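Local coordinates for RabGDI protein (Plasmodium falciparum 3D7, PDB 3P1W) that probably acts as a Rab GDP-dissociation inhibitor, a regulator of Rab GTPases in vesicle transport, at residues A[305-319]-A[422-434]. Numbering follows the deposited sequence. Where two conformers were deposited one is given.
Sequences KVICDPSYVMHLKNK and KPADNIFVTSSYD
V306 and F428 join two short parallel strands, 305-308 and 427-429, whose axes approach to 4.7 Å at 17°. Strand 427-429 pairs with 305-308, which on its other edge bonds to strand 20-26; this parallel part of a mixed sheet, with helix 30-41 following strand 20-26, is consistent with the Rossmann-like fold of the GDI family. The backbone ladder alternates as parallel pairing requires: V306 N gives to N426 O, F428 N to V306 O (2.8 Å, 174° at the hydrogen), C308 N to F428 O, and T430 N to C308 O.

On the face bearing V306, C308, I427 and V429, apolar branches meet. C308 SG lies 4.1 Å from both I427 CG2 and V429 CG2, and V313, which follows the 3-10 segment 310-312, meets V429 tip to tip (CG2 to CG2, 4.0 Å). The L316 and I427 side chains cross at about a right angle, meeting through their CD1 atoms.

On the other face, helix 440-454 packs against F428 and T430, while I307 reaches L39 of helix 30-41. The F428 ring turns its edge to V306 O, with CD2 at 3.7 Å. T430 OG1 touches D309 CB, but its polar partner is E32.

K319 adds a charged link beyond the strands. Two successive bends, at CB-CG and CG-CD, fold its chain over I427 and bring K319 NZ to the syn lone pair of D425 OD2 in a salt bridge (2.9 Å), weakly to D425 OD1, and to I427 O in its carbonyl plane. In the second shell, an Asx turn positions that carboxylate: I427 N reaches D425 OD1 at 2.8 Å from above the carboxylate plane, 51° out of it.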
loop_
_atom_site.group_PDB
_atom_site.type_symbol
_atom_site.label_atom_id
_atom_site.label_comp_id
_atom_site.label_asym_id
_atom_site.label_seq_id
_atom_site.Cartn_x
_atom_site.Cartn_y
_atom_site.Cartn_z
ATOM N N LYS A 305 -22.664 14.695 4.017
ATOM C CA LYS A 305 -22.006 13.402 3.829
ATOM C C LYS A 305 -21.036 13.096 4.940
ATOM O O LYS A 305 -20.508 13.999 5.592
ATOM C CB LYS A 305 -21.258 13.369 2.479
ATOM C CG LYS A 305 -22.153 13.699 1.256
ATOM C CD LYS A 305 -21.388 13.654 -0.054
ATOM C CE LYS A 305 -22.183 14.209 -1.235
ATOM N NZ LYS A 305 -23.552 13.615 -1.398
ATOM N N VAL A 306 -20.752 11.803 5.111
ATOM C CA VAL A 306 -19.734 11.369 6.038
ATOM C C VAL A 306 -18.765 10.431 5.293
ATOM O O VAL A 306 -19.187 9.647 4.447
ATOM C CB VAL A 306 -20.353 10.615 7.241
ATOM C CG1 VAL A 306 -19.290 9.871 8.066
ATOM C CG2 VAL A 306 -21.126 11.557 8.142
ATOM N N ILE A 307 -17.478 10.538 5.607
ATOM C CA ILE A 307 -16.476 9.522 5.184
ATOM C C ILE A 307 -15.891 8.982 6.447
ATOM O O ILE A 307 -15.505 9.755 7.327
ATOM C CB ILE A 307 -15.370 10.130 4.305
ATOM C CG1 ILE A 307 -15.941 10.694 3.010
ATOM C CG2 ILE A 307 -14.283 9.065 3.970
ATOM C CD1 ILE A 307 -14.990 11.724 2.339
ATOM N N CYS A 308 -15.813 7.659 6.584
ATOM C CA CYS A 308 -15.238 7.113 7.786
ATOM C C CYS A 308 -14.640 5.753 7.544
ATOM O O CYS A 308 -14.928 5.117 6.547
ATOM C CB CYS A 308 -16.295 7.025 8.881
ATOM S SG CYS A 308 -17.675 5.908 8.562
ATOM N N ASP A 309 -13.810 5.321 8.473
ATOM C CA ASP A 309 -13.301 3.945 8.425
ATOM C C ASP A 309 -14.302 2.981 9.087
ATOM O O ASP A 309 -15.252 3.425 9.746
ATOM C CB ASP A 309 -11.886 3.889 8.990
ATOM C CG ASP A 309 -11.819 4.028 10.482
ATOM O OD1 ASP A 309 -12.195 3.084 11.205
ATOM O OD2 ASP A 309 -11.280 5.048 10.926
ATOM N N PRO A 310 -14.111 1.664 8.918
ATOM C CA PRO A 310 -15.085 0.710 9.392
ATOM C C PRO A 310 -15.357 0.752 10.904
ATOM O O PRO A 310 -16.468 0.399 11.339
ATOM C CB PRO A 310 -14.492 -0.654 8.943
ATOM C CG PRO A 310 -13.717 -0.333 7.750
ATOM C CD PRO A 310 -13.059 1.007 8.107
ATOM N N SER A 311 -14.407 1.230 11.693
ATOM C CA SER A 311 -14.584 1.260 13.137
ATOM C C SER A 311 -15.690 2.200 13.584
ATOM O O SER A 311 -16.167 2.064 14.719
ATOM C CB SER A 311 -13.291 1.623 13.881
ATOM O OG SER A 311 -12.931 2.962 13.738
ATOM N N TYR A 312 -16.073 3.143 12.731
ATOM C CA TYR A 312 -17.118 4.121 13.069
ATOM C C TYR A 312 -18.534 3.682 12.711
ATOM O O TYR A 312 -19.520 4.378 13.074
ATOM C CB TYR A 312 -16.788 5.490 12.458
ATOM C CG TYR A 312 -15.651 6.146 13.160
ATOM C CD1 TYR A 312 -15.846 6.903 14.311
ATOM C CD2 TYR A 312 -14.337 6.000 12.672
ATOM C CE1 TYR A 312 -14.779 7.507 14.969
ATOM C CE2 TYR A 312 -13.276 6.589 13.325
ATOM C CZ TYR A 312 -13.489 7.331 14.471
ATOM O OH TYR A 312 -12.391 7.895 15.103
ATOM N N VAL A 313 -18.670 2.518 12.084
ATOM C CA VAL A 313 -19.972 2.030 11.643
ATOM C C VAL A 313 -20.261 0.629 12.130
ATOM O O VAL A 313 -21.100 -0.081 11.555
ATOM C CB VAL A 313 -20.119 2.104 10.092
ATOM C CG1 VAL A 313 -20.105 3.564 9.596
ATOM C CG2 VAL A 313 -19.007 1.270 9.359
ATOM N N MET A 314 -19.627 0.241 13.234
ATOM C CA MET A 314 -19.790 -1.124 13.728
ATOM C C MET A 314 -21.175 -1.358 14.334
ATOM O O MET A 314 -21.576 -2.513 14.486
ATOM C CB MET A 314 -18.719 -1.448 14.768
ATOM C CG MET A 314 -17.327 -1.487 14.231
ATOM S SD MET A 314 -17.064 -2.865 13.111
ATOM C CE MET A 314 -16.853 -4.156 14.328
ATOM N N HIS A 315 -21.867 -0.264 14.666
ATOM C CA HIS A 315 -23.240 -0.294 15.169
ATOM C C HIS A 315 -24.328 -0.171 14.100
ATOM O O HIS A 315 -25.511 -0.321 14.403
ATOM C CB HIS A 315 -23.440 0.829 16.209
ATOM C CG HIS A 315 -23.164 2.206 15.695
ATOM N ND1 HIS A 315 -22.017 2.540 14.997
ATOM C CD2 HIS A 315 -23.880 3.349 15.824
ATOM C CE1 HIS A 315 -22.048 3.832 14.721
ATOM N NE2 HIS A 315 -23.163 4.346 15.221
ATOM N N LEU A 316 -23.933 0.095 12.860
ATOM C CA LEU A 316 -24.877 0.368 11.771
ATOM C C LEU A 316 -25.057 -0.848 10.885
ATOM O O LEU A 316 -24.087 -1.583 10.567
ATOM C CB LEU A 316 -24.427 1.540 10.908
ATOM C CG LEU A 316 -24.300 2.902 11.577
ATOM C CD1 LEU A 316 -23.992 3.921 10.492
ATOM C CD2 LEU A 316 -25.592 3.256 12.354
ATOM N N LYS A 317 -26.294 -1.019 10.456
ATOM C CA LYS A 317 -26.742 -2.148 9.654
ATOM C C LYS A 317 -26.275 -2.034 8.204
ATOM O O LYS A 317 -26.337 -0.967 7.621
ATOM C CB LYS A 317 -28.280 -2.185 9.719
ATOM C CG LYS A 317 -28.957 -3.334 9.038
ATOM C CD LYS A 317 -30.475 -3.136 8.931
ATOM C CE LYS A 317 -31.196 -3.245 10.256
ATOM N NZ LYS A 317 -32.681 -2.930 10.121
ATOM N N ASN A 318 -25.770 -3.141 7.652
ATOM C CA ASN A 318 -25.481 -3.264 6.228
ATOM C C ASN A 318 -24.575 -2.153 5.685
ATOM O O ASN A 318 -24.834 -1.558 4.625
ATOM C CB ASN A 318 -26.789 -3.345 5.439
ATOM C CG ASN A 318 -26.595 -3.927 4.058
ATOM O OD1 ASN A 318 -25.676 -4.721 3.832
ATOM N ND2 ASN A 318 -27.439 -3.527 3.124
ATOM N N LYS A 319 -23.509 -1.869 6.421
ATOM C CA LYS A 319 -22.510 -0.876 6.012
ATOM C C LYS A 319 -21.225 -1.538 5.552
ATOM O O LYS A 319 -20.633 -1.105 4.570
ATOM C CB LYS A 319 -22.157 0.072 7.149
ATOM C CG LYS A 319 -23.265 1.046 7.566
ATOM C CD LYS A 319 -23.855 1.818 6.390
ATOM C CE LYS A 319 -22.874 2.752 5.715
ATOM N NZ LYS A 319 -23.466 3.462 4.554
ATOM N N LYS A 422 -22.127 3.395 -3.709
ATOM C CA LYS A 422 -22.837 4.662 -3.602
ATOM C C LYS A 422 -24.004 4.498 -2.638
ATOM O O LYS A 422 -25.153 4.299 -3.049
ATOM C CB LYS A 422 -23.276 5.191 -4.972
ATOM C CG LYS A 422 -23.625 6.694 -4.941
ATOM N N PRO A 423 -23.696 4.566 -1.332
ATOM C CA PRO A 423 -24.703 4.372 -0.308
ATOM C C PRO A 423 -25.738 5.487 -0.312
ATOM O O PRO A 423 -25.389 6.656 -0.342
ATOM C CB PRO A 423 -23.906 4.342 1.005
ATOM C CG PRO A 423 -22.576 4.780 0.705
ATOM C CD PRO A 423 -22.360 4.809 -0.778
ATOM N N ALA A 424 -27.002 5.094 -0.312
ATOM C CA ALA A 424 -28.137 6.015 -0.261
ATOM C C ALA A 424 -28.066 6.945 0.951
ATOM O O ALA A 424 -28.517 8.099 0.907
ATOM C CB ALA A 424 -29.435 5.216 -0.224
ATOM N N ASP A 425 -27.510 6.437 2.049
ATOM C CA ASP A 425 -27.461 7.206 3.289
ATOM C C ASP A 425 -26.336 8.253 3.333
ATOM O O ASP A 425 -26.236 8.998 4.314
ATOM C CB ASP A 425 -27.357 6.254 4.480
ATOM C CG ASP A 425 -26.017 5.510 4.543
ATOM O OD1 ASP A 425 -25.091 5.764 3.715
ATOM O OD2 ASP A 425 -25.899 4.655 5.441
ATOM N N ASN A 426 -25.476 8.285 2.302
ATOM C CA ASN A 426 -24.354 9.246 2.238
ATOM C C ASN A 426 -23.273 9.054 3.311
ATOM O O ASN A 426 -22.530 9.999 3.637
ATOM C CB ASN A 426 -24.860 10.695 2.232
ATOM C CG ASN A 426 -25.497 11.068 0.915
ATOM O OD1 ASN A 426 -24.954 10.742 -0.134
ATOM N ND2 ASN A 426 -26.635 11.770 0.959
ATOM N N ILE A 427 -23.148 7.817 3.807
ATOM C CA ILE A 427 -22.061 7.451 4.700
ATOM C C ILE A 427 -21.136 6.539 3.887
ATOM O O ILE A 427 -21.501 5.392 3.584
ATOM C CB ILE A 427 -22.542 6.740 5.968
ATOM C CG1 ILE A 427 -23.503 7.648 6.761
ATOM C CG2 ILE A 427 -21.349 6.360 6.865
ATOM C CD1 ILE A 427 -24.196 6.941 7.888
ATOM N N PHE A 428 -19.987 7.093 3.498
ATOM C CA PHE A 428 -19.030 6.406 2.613
ATOM C C PHE A 428 -17.959 5.835 3.496
ATOM O O PHE A 428 -17.298 6.596 4.206
ATOM C CB PHE A 428 -18.399 7.397 1.629
ATOM C CG PHE A 428 -19.369 7.958 0.633
ATOM C CD1 PHE A 428 -19.433 7.448 -0.650
ATOM C CD2 PHE A 428 -20.260 8.965 1.001
ATOM C CE1 PHE A 428 -20.346 7.953 -1.565
ATOM C CE2 PHE A 428 -21.197 9.474 0.086
ATOM C CZ PHE A 428 -21.229 8.960 -1.203
ATOM N N VAL A 429 -17.807 4.514 3.461
ATOM C CA VAL A 429 -16.899 3.800 4.352
ATOM C C VAL A 429 -15.666 3.320 3.582
ATOM O O VAL A 429 -15.788 2.677 2.550
ATOM C CB VAL A 429 -17.590 2.607 5.057
ATOM C CG1 VAL A 429 -16.658 1.966 6.049
ATOM C CG2 VAL A 429 -18.875 3.089 5.820
ATOM N N THR A 430 -14.489 3.674 4.072
ATOM C CA THR A 430 -13.224 3.174 3.479
ATOM C C THR A 430 -13.047 1.687 3.802
ATOM O O THR A 430 -13.417 1.221 4.884
ATOM C CB THR A 430 -12.006 3.976 3.939
ATOM O OG1 THR A 430 -11.922 3.996 5.365
ATOM C CG2 THR A 430 -12.042 5.412 3.383
ATOM N N SER A 431 -12.484 0.944 2.859
ATOM C CA SER A 431 -12.123 -0.452 3.104
ATOM C C SER A 431 -10.907 -0.557 4.023
ATOM O O SER A 431 -10.081 0.367 4.141
ATOM C CB SER A 431 -11.895 -1.190 1.763
ATOM O OG SER A 431 -10.755 -0.675 1.102
ATOM N N SER A 432 -10.762 -1.693 4.681
ATOM C CA SER A 432 -9.589 -1.923 5.500
ATOM C C SER A 432 -8.367 -2.022 4.594
ATOM O O SER A 432 -8.503 -2.415 3.441
ATOM C CB SER A 432 -9.728 -3.211 6.283
ATOM O OG SER A 432 -10.957 -3.235 6.987
ATOM N N TYR A 433 -7.201 -1.645 5.125
ATOM C CA TYR A 433 -5.929 -1.755 4.387
ATOM C C TYR A 433 -5.600 -3.236 4.185
ATOM O O TYR A 433 -5.665 -4.022 5.125
ATOM C CB TYR A 433 -4.775 -1.024 5.090
ATOM C CG TYR A 433 -5.041 0.444 5.189
ATOM C CD1 TYR A 433 -4.717 1.308 4.157
ATOM C CD2 TYR A 433 -5.741 0.948 6.278
ATOM C CE1 TYR A 433 -5.048 2.641 4.229
ATOM C CE2 TYR A 433 -6.079 2.281 6.357
ATOM C CZ TYR A 433 -5.725 3.116 5.332
ATOM O OH TYR A 433 -6.094 4.433 5.403
ATOM N N ASP A 434 -5.278 -3.582 2.939
ATOM C CA ASP A 434 -4.935 -4.984 2.587
ATOM C C ASP A 434 -3.451 -5.282 2.774
ATOM O O ASP A 434 -2.643 -4.423 3.162
ATOM C CB ASP A 434 -5.450 -5.309 1.171
ATOM C CG ASP A 434 -4.666 -4.616 0.079
ATOM O OD1 ASP A 434 -3.499 -4.215 0.305
ATOM O OD2 ASP A 434 -5.198 -4.480 -1.043
#